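Local coordinates for protein Rubredoxin\:oxygen oxidoreductase (Desulfovibrio gigas, PDB 1E5D) that catalyses the four-electron reduction of dioxygen to two water molecules, using a diiron centre in a lactamase-fold domain and FMN in a flavodoxin-like domain, at residues Gln2-Ile7 with Ser174-Asp179; Glu43-Phe48 with Lys70-Leu75; Lys254-Tyr259 with Ser295-Glu300; Met366-Val371 with Gln390-Ala395. All blocks are in the same frame, centred on the assembly; numbering follows the deposited sequence.

Contacts 1 and 2 belong to the lactamase-fold domain that carries the diiron centre. Contacts 3 and 4 belong to the flavodoxin-like domain. Along the chain, both segments of contact 2 lie between the two segments of contact 1; contacts 3 and 4 follow in series. Contacts 1 and 2 reach the same seven-stranded mixed sheet, with centres 21 Å apart. Contacts 3 and 4 meet the five-stranded parallel sheet or its flanking helices, with centres 17 Å apart and nearest atoms about 6 Å apart. The two pairs lie on opposite sides of the chain's centre; contacts 2 and 4 are 59 Å apart between centres. None of the four contacts joins the two domains; each links parts within one of them.

Contact 1: Gln2-Ile7 with Ser174-Asp179; sequences QATKII and SERFSD
F177 points its ring at T4 and the backbone of K5 and I6. This ties a loop of the lactamase fold to strand 4-7, an outermost strand of the seven-stranded mixed sheet. The loop runs from strand 160-164 to helix 183-198. The ring can be followed outward from CB. F177 CG stands anti to the carbonyl carbon (chi1 -68°). The far carbons CE1, CE2 and CZ reach strand 4-7. F177 CE2 meets T4 CG2 at 4.0 Å; F177 CE1, across the ring, is 4.4 Å from I6 CG2. At the tip, F177 CZ lies 4.0 Å from K5 O and 4.3 Å from I6 CA. T4 and F177 reach toward each other tip to tip. T4 OG1 is anti to the carbonyl carbon (chi1 -59°), which leaves CG2 anti to the backbone N and directed at the ring. The strand atoms approach the ring obliquely, and the contact is van der Waals packing, with one carbonyl oxygen, K5 O, among the atoms the ring meets. F177 is buried, and its ring also makes a cation-pi interaction with R231. I6 packs further on Y38 and F221. R176 precedes F177 in the loop; its side chain lies about 8 Å from that of H226, an iron-binding residue. T4 OG1 faces the aliphatic part of this arginine, with R176 CG 4.3 Å away.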
# COMPACT_ATOMS: atom_id res chain seq x y z
N GLN A 2 -30.19 -18.99 18.99
CA GLN A 2 -28.88 -18.35 18.84
C GLN A 2 -28.69 -17.24 19.86
O GLN A 2 -27.59 -16.71 20.02
CB GLN A 2 -28.72 -17.81 17.41
CG GLN A 2 -27.45 -17.01 17.20
CD GLN A 2 -26.81 -17.24 15.84
OE1 GLN A 2 -27.20 -18.15 15.11
NE2 GLN A 2 -25.81 -16.42 15.51
N ALA A 3 -29.78 -16.90 20.54
CA ALA A 3 -29.74 -15.77 21.46
C ALA A 3 -29.05 -16.14 22.77
O ALA A 3 -29.11 -17.27 23.24
CB ALA A 3 -31.13 -15.22 21.73
N THR A 4 -28.38 -15.15 23.34
CA THR A 4 -27.63 -15.33 24.58
C THR A 4 -28.19 -14.42 25.66
O THR A 4 -28.35 -13.22 25.47
CB THR A 4 -26.13 -15.04 24.37
OG1 THR A 4 -25.60 -15.91 23.37
CG2 THR A 4 -25.36 -15.35 25.64
N LYS A 5 -28.53 -15.03 26.80
CA LYS A 5 -29.14 -14.27 27.89
C LYS A 5 -28.05 -13.51 28.63
O LYS A 5 -27.09 -14.08 29.15
CB LYS A 5 -29.90 -15.18 28.86
CG LYS A 5 -31.25 -14.62 29.28
CD LYS A 5 -31.36 -14.52 30.79
CE LYS A 5 -32.81 -14.46 31.24
NZ LYS A 5 -33.24 -15.72 31.91
N ILE A 6 -28.23 -12.19 28.68
CA ILE A 6 -27.22 -11.43 29.41
C ILE A 6 -27.68 -11.36 30.86
O ILE A 6 -27.02 -11.91 31.74
CB ILE A 6 -27.01 -10.05 28.78
CG1 ILE A 6 -26.58 -10.12 27.31
CG2 ILE A 6 -26.02 -9.24 29.60
CD1 ILE A 6 -26.84 -8.83 26.56
N ILE A 7 -28.80 -10.69 31.02
CA ILE A 7 -29.62 -10.64 32.22
C ILE A 7 -31.08 -10.85 31.80
O ILE A 7 -31.40 -10.80 30.62
CB ILE A 7 -29.50 -9.34 33.02
CG1 ILE A 7 -29.87 -8.08 32.25
CG2 ILE A 7 -28.11 -9.21 33.61
CD1 ILE A 7 -29.90 -6.84 33.11
N SER A 174 -16.50 -18.78 20.75
CA SER A 174 -17.69 -19.38 21.36
C SER A 174 -18.06 -18.61 22.62
O SER A 174 -19.22 -18.58 23.03
CB SER A 174 -17.48 -20.85 21.69
OG SER A 174 -16.20 -21.29 21.29
N GLU A 175 -17.08 -17.96 23.23
CA GLU A 175 -17.20 -17.21 24.47
C GLU A 175 -17.72 -15.80 24.17
O GLU A 175 -17.12 -15.10 23.35
CB GLU A 175 -15.87 -17.11 25.20
CG GLU A 175 -15.11 -18.35 25.56
CD GLU A 175 -14.66 -19.22 24.41
OE1 GLU A 175 -13.65 -18.93 23.73
OE2 GLU A 175 -15.39 -20.20 24.15
N ARG A 176 -18.82 -15.38 24.79
CA ARG A 176 -19.38 -14.07 24.48
C ARG A 176 -19.15 -13.06 25.60
O ARG A 176 -19.57 -11.90 25.50
CB ARG A 176 -20.87 -14.18 24.17
CG ARG A 176 -21.34 -15.38 23.39
CD ARG A 176 -20.48 -15.69 22.18
NE ARG A 176 -20.18 -14.47 21.44
CZ ARG A 176 -21.07 -13.92 20.61
NH1 ARG A 176 -22.24 -14.52 20.46
NH2 ARG A 176 -20.77 -12.81 19.96
N PHE A 177 -18.49 -13.47 26.68
CA PHE A 177 -18.29 -12.54 27.80
C PHE A 177 -16.82 -12.32 28.13
O PHE A 177 -16.01 -13.23 28.02
CB PHE A 177 -19.06 -13.05 29.02
CG PHE A 177 -20.56 -12.98 28.78
CD1 PHE A 177 -21.23 -11.77 28.84
CD2 PHE A 177 -21.27 -14.13 28.49
CE1 PHE A 177 -22.59 -11.73 28.61
CE2 PHE A 177 -22.64 -14.09 28.28
CZ PHE A 177 -23.31 -12.88 28.34
N SER A 178 -16.52 -11.09 28.53
CA SER A 178 -15.14 -10.69 28.77
C SER A 178 -14.46 -11.56 29.81
O SER A 178 -13.25 -11.79 29.75
CB SER A 178 -15.09 -9.21 29.20
OG SER A 178 -15.88 -9.00 30.36
N ASP A 179 -15.22 -12.07 30.78
CA ASP A 179 -14.62 -12.88 31.83
C ASP A 179 -14.31 -14.29 31.37
O ASP A 179 -13.76 -15.09 32.13
CB ASP A 179 -15.55 -12.97 33.05
CG ASP A 179 -16.89 -13.58 32.70
OD1 ASP A 179 -17.04 -14.82 32.75
OD2 ASP A 179 -17.82 -12.81 32.37

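Contact 2: Glu43-Phe48 with Lys70-Leu75; sequences EKTTLF and KKIDYL
T46 and Y74 pair in parallel, as do L47 and L75, joining strands 46-48 and 74-77 of the lactamase-fold sheet. Helix 56-64 connects the two strands in a beta-alpha-beta unit. L47 N gives a nearly straight bond to Y74 O (3.0 Å, 179°). Before the strands pair, T45 O accepts two backbone donors, D73 N at 2.8 Å and Y74 N at 3.2 Å. D73 turns its carboxylate back to T45 N, which OD2 accepts at 3.0 Å with its anti lone pair. T46 and Y74 share one face of the sheet. T46 OG1 sits at the edge of the tyrosine ring, near its plane, 3.4 Å from Y74 CD2. The K44 chain, bent at chi2, chi3 and chi4, crosses the same ring obliquely, with K44 CG 3.3 Å from Y74 CE2. Its ammonium also has a salt bridge to E98, which would help fix this end. On the L47 and L75 face the contact is apolar: L47 CB meets L75 CD2 at 3.6 Å and also touches I72 CD1. L91 and I63, from helices 88-95 and 56-64, pack on L47. At the polar end, K44 NZ donates to Y74 OH over 3.1 Å.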
# COMPACT_ATOMS: atom_id res chain seq x y z
N GLU A 43 -42.60 -3.98 27.93
CA GLU A 43 -43.94 -3.85 27.36
C GLU A 43 -43.76 -3.39 25.91
O GLU A 43 -44.28 -3.98 24.97
CB GLU A 43 -44.82 -2.91 28.17
CG GLU A 43 -44.47 -2.74 29.63
CD GLU A 43 -44.29 -4.03 30.40
OE1 GLU A 43 -44.96 -5.03 30.08
OE2 GLU A 43 -43.47 -4.05 31.35
N LYS A 44 -42.99 -2.32 25.80
CA LYS A 44 -42.40 -1.89 24.54
C LYS A 44 -41.13 -2.72 24.31
O LYS A 44 -40.10 -2.47 24.94
CB LYS A 44 -42.12 -0.40 24.58
CG LYS A 44 -43.20 0.51 24.05
CD LYS A 44 -44.57 -0.14 23.95
CE LYS A 44 -45.40 0.42 22.81
NZ LYS A 44 -45.10 1.85 22.55
N THR A 45 -41.20 -3.72 23.44
CA THR A 45 -40.02 -4.57 23.26
C THR A 45 -39.06 -3.96 22.24
O THR A 45 -39.45 -3.59 21.14
CB THR A 45 -40.39 -6.00 22.83
OG1 THR A 45 -40.98 -6.69 23.94
CG2 THR A 45 -39.13 -6.76 22.45
N THR A 46 -37.79 -3.85 22.64
CA THR A 46 -36.85 -3.07 21.86
C THR A 46 -35.61 -3.83 21.41
O THR A 46 -35.00 -4.62 22.13
CB THR A 46 -36.38 -1.83 22.65
OG1 THR A 46 -37.53 -1.05 23.00
CG2 THR A 46 -35.49 -0.97 21.78
N LEU A 47 -35.24 -3.54 20.17
CA LEU A 47 -34.04 -4.03 19.52
C LEU A 47 -33.01 -2.91 19.41
O LEU A 47 -33.28 -1.86 18.81
CB LEU A 47 -34.40 -4.56 18.15
CG LEU A 47 -33.56 -5.68 17.54
CD1 LEU A 47 -33.02 -5.21 16.20
CD2 LEU A 47 -32.43 -6.09 18.47
N PHE A 48 -31.82 -3.08 19.99
CA PHE A 48 -30.76 -2.09 19.85
C PHE A 48 -29.75 -2.61 18.81
O PHE A 48 -29.46 -3.80 18.88
CB PHE A 48 -30.03 -1.82 21.16
CG PHE A 48 -30.91 -1.26 22.26
CD1 PHE A 48 -31.81 -2.07 22.93
CD2 PHE A 48 -30.82 0.08 22.61
CE1 PHE A 48 -32.60 -1.55 23.93
CE2 PHE A 48 -31.62 0.61 23.61
CZ PHE A 48 -32.52 -0.21 24.28
N LYS A 70 -42.33 -9.65 14.95
CA LYS A 70 -43.38 -8.65 14.73
C LYS A 70 -43.89 -8.06 16.04
O LYS A 70 -44.69 -7.12 16.02
CB LYS A 70 -44.54 -9.25 13.93
CG LYS A 70 -45.64 -9.88 14.76
CD LYS A 70 -45.79 -11.37 14.51
CE LYS A 70 -47.22 -11.86 14.61
NZ LYS A 70 -47.77 -11.83 15.99
N LYS A 71 -43.44 -8.60 17.16
CA LYS A 71 -43.78 -8.09 18.48
C LYS A 71 -42.84 -6.97 18.91
O LYS A 71 -43.13 -6.22 19.84
CB LYS A 71 -43.75 -9.22 19.52
CG LYS A 71 -44.40 -10.50 19.00
CD LYS A 71 -45.08 -11.29 20.10
CE LYS A 71 -46.52 -10.84 20.31
NZ LYS A 71 -47.25 -11.81 21.19
N ILE A 72 -41.71 -6.86 18.22
CA ILE A 72 -40.78 -5.78 18.54
C ILE A 72 -41.42 -4.45 18.21
O ILE A 72 -41.99 -4.29 17.13
CB ILE A 72 -39.45 -5.90 17.78
CG1 ILE A 72 -38.59 -7.11 18.17
CG2 ILE A 72 -38.66 -4.60 17.90
CD1 ILE A 72 -37.40 -7.30 17.25
N ASP A 73 -41.35 -3.47 19.11
CA ASP A 73 -42.00 -2.20 18.79
C ASP A 73 -40.98 -1.14 18.39
O ASP A 73 -41.24 -0.31 17.53
CB ASP A 73 -42.81 -1.65 19.97
CG ASP A 73 -43.80 -2.61 20.57
OD1 ASP A 73 -44.88 -2.78 19.96
OD2 ASP A 73 -43.50 -3.18 21.64
N TYR A 74 -39.84 -1.21 19.06
CA TYR A 74 -38.84 -0.16 18.95
C TYR A 74 -37.54 -0.65 18.33
O TYR A 74 -37.06 -1.75 18.61
CB TYR A 74 -38.54 0.43 20.32
CG TYR A 74 -39.62 1.30 20.92
CD1 TYR A 74 -40.55 1.95 20.12
CD2 TYR A 74 -39.70 1.47 22.30
CE1 TYR A 74 -41.54 2.74 20.69
CE2 TYR A 74 -40.67 2.26 22.87
CZ TYR A 74 -41.59 2.89 22.06
OH TYR A 74 -42.56 3.68 22.63
N LEU A 75 -36.99 0.23 17.50
CA LEU A 75 -35.67 0.00 16.93
C LEU A 75 -34.79 1.17 17.33
O LEU A 75 -35.12 2.31 17.01
CB LEU A 75 -35.74 -0.16 15.42
CG LEU A 75 -36.48 -1.41 14.91
CD1 LEU A 75 -36.63 -1.37 13.40
CD2 LEU A 75 -35.75 -2.67 15.36

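Contact 3: Lys254-Tyr259 with Ser295-Glu300; sequences KVVIFY and SQIMSE
K254 CG is anti to the backbone N (chi1 -172°), and the lysine, bent at chi3, reaches E300 of the helix. This is strand-on-helix packing in the flavodoxin-like domain: strand 254-259 of the five-stranded parallel sheet lies against helix 294-302. E300 CG is anti to its carbonyl carbon, and a bend at chi2 (-56°) swings CD round. The two side chains cross at about a right angle. The axes of their short segments run nearly antiparallel, 9.4 Å apart at closest approach. K254 NZ grips E300 twice. It donates to the backbone E300 O at 2.8 Å, in the carbonyl plane and on a lone pair, and forms a salt bridge with E300 OE1 at 3.0 Å. D303 takes a further salt bridge with the lysine, while the other glutamate oxygen, OE2, pairs with R188. These opposite charges probably help both side chains stay ionised. Next along the strand, V256 points to the helix, with CG2 3.8 Å from E300 CB and 3.6 Å from E300 O. F258 follows on the same face and meets I297 at about a right angle. V307 and V309 of the neighbouring strand 306-310 also pack on F258. The side chain of F258 is about 13 Å from a bound FMN. The I297 methyl CG2 approaches the phenylalanine ring obliquely, 3.8 Å from F258 CD2.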
# COMPACT_ATOMS: atom_id res chain seq x y z
N LYS A 254 9.18 1.91 24.18
CA LYS A 254 9.02 1.08 22.99
C LYS A 254 9.32 1.87 21.72
O LYS A 254 8.84 2.98 21.51
CB LYS A 254 7.61 0.52 22.96
CG LYS A 254 7.35 -0.52 21.88
CD LYS A 254 5.99 -1.16 22.09
CE LYS A 254 5.31 -1.51 20.79
NZ LYS A 254 3.85 -1.72 20.99
N VAL A 255 10.14 1.25 20.88
CA VAL A 255 10.48 1.86 19.60
C VAL A 255 9.98 0.94 18.49
O VAL A 255 10.26 -0.25 18.47
CB VAL A 255 11.99 2.13 19.48
CG1 VAL A 255 12.34 2.77 18.14
CG2 VAL A 255 12.48 3.04 20.60
N VAL A 256 9.22 1.50 17.58
CA VAL A 256 8.72 0.85 16.39
C VAL A 256 9.49 1.40 15.19
O VAL A 256 9.45 2.59 14.88
CB VAL A 256 7.22 1.11 16.14
CG1 VAL A 256 6.85 0.66 14.73
CG2 VAL A 256 6.36 0.42 17.18
N ILE A 257 10.21 0.51 14.53
CA ILE A 257 10.91 0.85 13.30
C ILE A 257 10.18 0.22 12.12
O ILE A 257 9.98 -1.00 12.05
CB ILE A 257 12.36 0.34 13.33
CG1 ILE A 257 13.20 0.92 14.47
CG2 ILE A 257 13.02 0.56 11.99
CD1 ILE A 257 14.42 0.08 14.80
N PHE A 258 9.74 1.02 11.16
CA PHE A 258 9.11 0.39 9.98
C PHE A 258 9.78 0.99 8.75
O PHE A 258 10.15 2.15 8.68
CB PHE A 258 7.61 0.53 10.00
CG PHE A 258 6.93 1.82 9.62
CD1 PHE A 258 6.67 2.12 8.29
CD2 PHE A 258 6.53 2.74 10.56
CE1 PHE A 258 6.03 3.27 7.90
CE2 PHE A 258 5.89 3.90 10.19
CZ PHE A 258 5.63 4.19 8.86
N TYR A 259 9.95 0.12 7.77
CA TYR A 259 10.71 0.42 6.58
C TYR A 259 10.19 -0.45 5.44
O TYR A 259 9.47 -1.42 5.67
CB TYR A 259 12.21 0.14 6.82
CG TYR A 259 12.47 -1.36 6.70
CD1 TYR A 259 12.06 -2.21 7.72
CD2 TYR A 259 13.11 -1.92 5.59
CE1 TYR A 259 12.28 -3.58 7.64
CE2 TYR A 259 13.32 -3.29 5.51
CZ TYR A 259 12.90 -4.12 6.54
OH TYR A 259 13.13 -5.47 6.43
N SER A 295 -2.37 -1.71 9.53
CA SER A 295 -3.10 -1.67 10.79
C SER A 295 -2.24 -2.25 11.91
O SER A 295 -2.30 -1.76 13.04
CB SER A 295 -4.44 -2.39 10.66
OG SER A 295 -4.27 -3.76 10.34
N GLN A 296 -1.44 -3.25 11.59
CA GLN A 296 -0.55 -3.90 12.54
C GLN A 296 0.51 -2.93 13.07
O GLN A 296 0.78 -2.84 14.26
CB GLN A 296 0.23 -5.06 11.91
CG GLN A 296 -0.16 -6.45 12.38
CD GLN A 296 -0.60 -7.29 11.19
OE1 GLN A 296 0.13 -8.16 10.72
NE2 GLN A 296 -1.80 -7.00 10.70
N ILE A 297 1.11 -2.21 12.12
CA ILE A 297 2.13 -1.26 12.54
C ILE A 297 1.50 -0.25 13.49
O ILE A 297 2.07 0.14 14.50
CB ILE A 297 2.77 -0.59 11.32
CG1 ILE A 297 3.64 -1.56 10.52
CG2 ILE A 297 3.55 0.65 11.73
CD1 ILE A 297 3.75 -1.25 9.05
N MET A 298 0.28 0.15 13.15
CA MET A 298 -0.42 1.13 13.97
C MET A 298 -0.61 0.61 15.39
O MET A 298 -0.42 1.31 16.37
CB MET A 298 -1.77 1.50 13.35
CG MET A 298 -2.56 2.52 14.16
SD MET A 298 -1.69 4.11 14.27
CE MET A 298 -2.38 4.74 15.79
N SER A 299 -1.00 -0.66 15.48
CA SER A 299 -1.28 -1.20 16.82
C SER A 299 -0.02 -1.14 17.66
O SER A 299 -0.08 -0.85 18.86
CB SER A 299 -1.80 -2.63 16.75
OG SER A 299 -3.00 -2.69 15.98
N GLU A 300 1.11 -1.42 17.01
CA GLU A 300 2.37 -1.41 17.75
C GLU A 300 2.71 0.03 18.12
O GLU A 300 3.31 0.31 19.15
CB GLU A 300 3.49 -2.04 16.93
CG GLU A 300 3.30 -3.52 16.65
CD GLU A 300 3.12 -4.36 17.90
OE1 GLU A 300 3.52 -3.90 19.00
OE2 GLU A 300 2.58 -5.48 17.79

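Contact 4: Met366-Val371 with Gln390-Ala395; sequences MPATPV and QTIARA
T391, I392 and A395 carry the helix side of this contact and pack on P367 and A368. The contact lies in the flavodoxin-like domain. It sets the loop before strand 371-374, an outermost strand of the five-stranded parallel sheet, against helix 379-400. T391 comes first. Its methyl CG2 is anti to the backbone N and meets A368 CB at 3.6 Å. The same methyl lies 4.0 Å from P367 CB and 3.8 Å from P367 O. On the other branch, OG1 bonds to T387 O, one turn earlier in the helix. I392 follows. Its CG1 touches both loop residues, A368 CB at 4.2 Å and P367 CG at 4.1 Å. Isoleucine and proline cross at about a right angle. I392 also packs on A306 and I308 of strand 306-310, and on I338, so this residue joins the loop to the sheet. A395 lies one turn after T391, and its amide bonds to T391 O. The side-chain contacts are apolar; the one polar atom touched is the backbone P367 O. I338 of strand 338-345 touches P367, I392 and A395. At the last position, the A395 methyl closes on the proline ring, with CB 4.0 Å from P367 CG.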
# COMPACT_ATOMS: atom_id res chain seq x y z
N MET A 366 11.52 15.35 16.39
CA MET A 366 12.67 14.92 15.63
C MET A 366 13.98 15.42 16.22
O MET A 366 14.66 16.29 15.67
CB MET A 366 12.59 15.41 14.18
CG MET A 366 11.22 15.21 13.54
SD MET A 366 11.07 13.67 12.63
CE MET A 366 12.71 13.49 11.93
N PRO A 367 14.38 14.86 17.36
CA PRO A 367 15.60 15.32 18.01
C PRO A 367 16.83 15.04 17.15
O PRO A 367 17.84 15.74 17.17
CB PRO A 367 15.65 14.48 19.28
CG PRO A 367 14.83 13.27 18.98
CD PRO A 367 13.73 13.76 18.07
N ALA A 368 16.77 13.97 16.36
CA ALA A 368 17.94 13.62 15.56
C ALA A 368 17.67 13.82 14.07
O ALA A 368 16.59 13.63 13.54
CB ALA A 368 18.35 12.20 15.88
N THR A 369 18.73 14.22 13.39
CA THR A 369 18.77 14.43 11.96
C THR A 369 18.67 13.08 11.25
O THR A 369 19.32 12.13 11.69
CB THR A 369 20.07 15.12 11.53
OG1 THR A 369 20.83 15.46 12.70
CG2 THR A 369 19.78 16.42 10.81
N PRO A 370 17.87 12.96 10.20
CA PRO A 370 17.79 11.71 9.46
C PRO A 370 19.15 11.29 8.92
O PRO A 370 19.91 12.12 8.42
CB PRO A 370 16.85 12.03 8.29
CG PRO A 370 16.00 13.13 8.84
CD PRO A 370 16.95 13.98 9.64
N VAL A 371 19.42 9.99 9.05
CA VAL A 371 20.59 9.37 8.47
C VAL A 371 20.28 8.88 7.06
O VAL A 371 19.39 8.06 6.82
CB VAL A 371 21.10 8.20 9.34
CG1 VAL A 371 22.28 7.51 8.67
CG2 VAL A 371 21.47 8.71 10.72
N GLN A 390 20.92 6.70 19.67
CA GLN A 390 21.24 7.22 21.00
C GLN A 390 20.57 8.56 21.25
O GLN A 390 20.04 8.80 22.34
CB GLN A 390 22.75 7.32 21.17
CG GLN A 390 23.31 6.06 21.83
CD GLN A 390 24.81 5.96 21.68
OE1 GLN A 390 25.46 6.93 21.31
NE2 GLN A 390 25.34 4.78 21.97
N THR A 391 20.58 9.44 20.26
CA THR A 391 19.89 10.71 20.42
C THR A 391 18.41 10.51 20.73
O THR A 391 17.87 11.00 21.73
CB THR A 391 20.03 11.56 19.15
OG1 THR A 391 21.43 11.77 18.92
CG2 THR A 391 19.38 12.92 19.29
N ILE A 392 17.73 9.78 19.85
CA ILE A 392 16.30 9.55 20.05
C ILE A 392 16.03 8.87 21.38
O ILE A 392 15.17 9.30 22.16
CB ILE A 392 15.71 8.74 18.87
CG1 ILE A 392 15.64 9.53 17.57
CG2 ILE A 392 14.36 8.17 19.24
CD1 ILE A 392 15.62 8.69 16.31
N ALA A 393 16.76 7.79 21.69
CA ALA A 393 16.50 7.14 22.98
C ALA A 393 16.73 8.09 24.14
O ALA A 393 16.02 8.03 25.14
CB ALA A 393 17.38 5.92 23.14
N ARG A 394 17.73 8.96 24.02
CA ARG A 394 18.00 9.88 25.13
C ARG A 394 16.76 10.72 25.36
O ARG A 394 16.26 10.88 26.46
CB ARG A 394 19.20 10.78 24.84
CG ARG A 394 20.30 10.73 25.89
CD ARG A 394 21.66 10.47 25.28
NE ARG A 394 22.16 9.13 25.56
CZ ARG A 394 23.40 8.72 25.35
NH1 ARG A 394 24.30 9.57 24.84
NH2 ARG A 394 23.77 7.48 25.63
N ALA A 395 16.25 11.24 24.24
CA ALA A 395 15.05 12.07 24.28
C ALA A 395 13.88 11.28 24.84
O ALA A 395 13.08 11.83 25.61
CB ALA A 395 14.75 12.59 22.89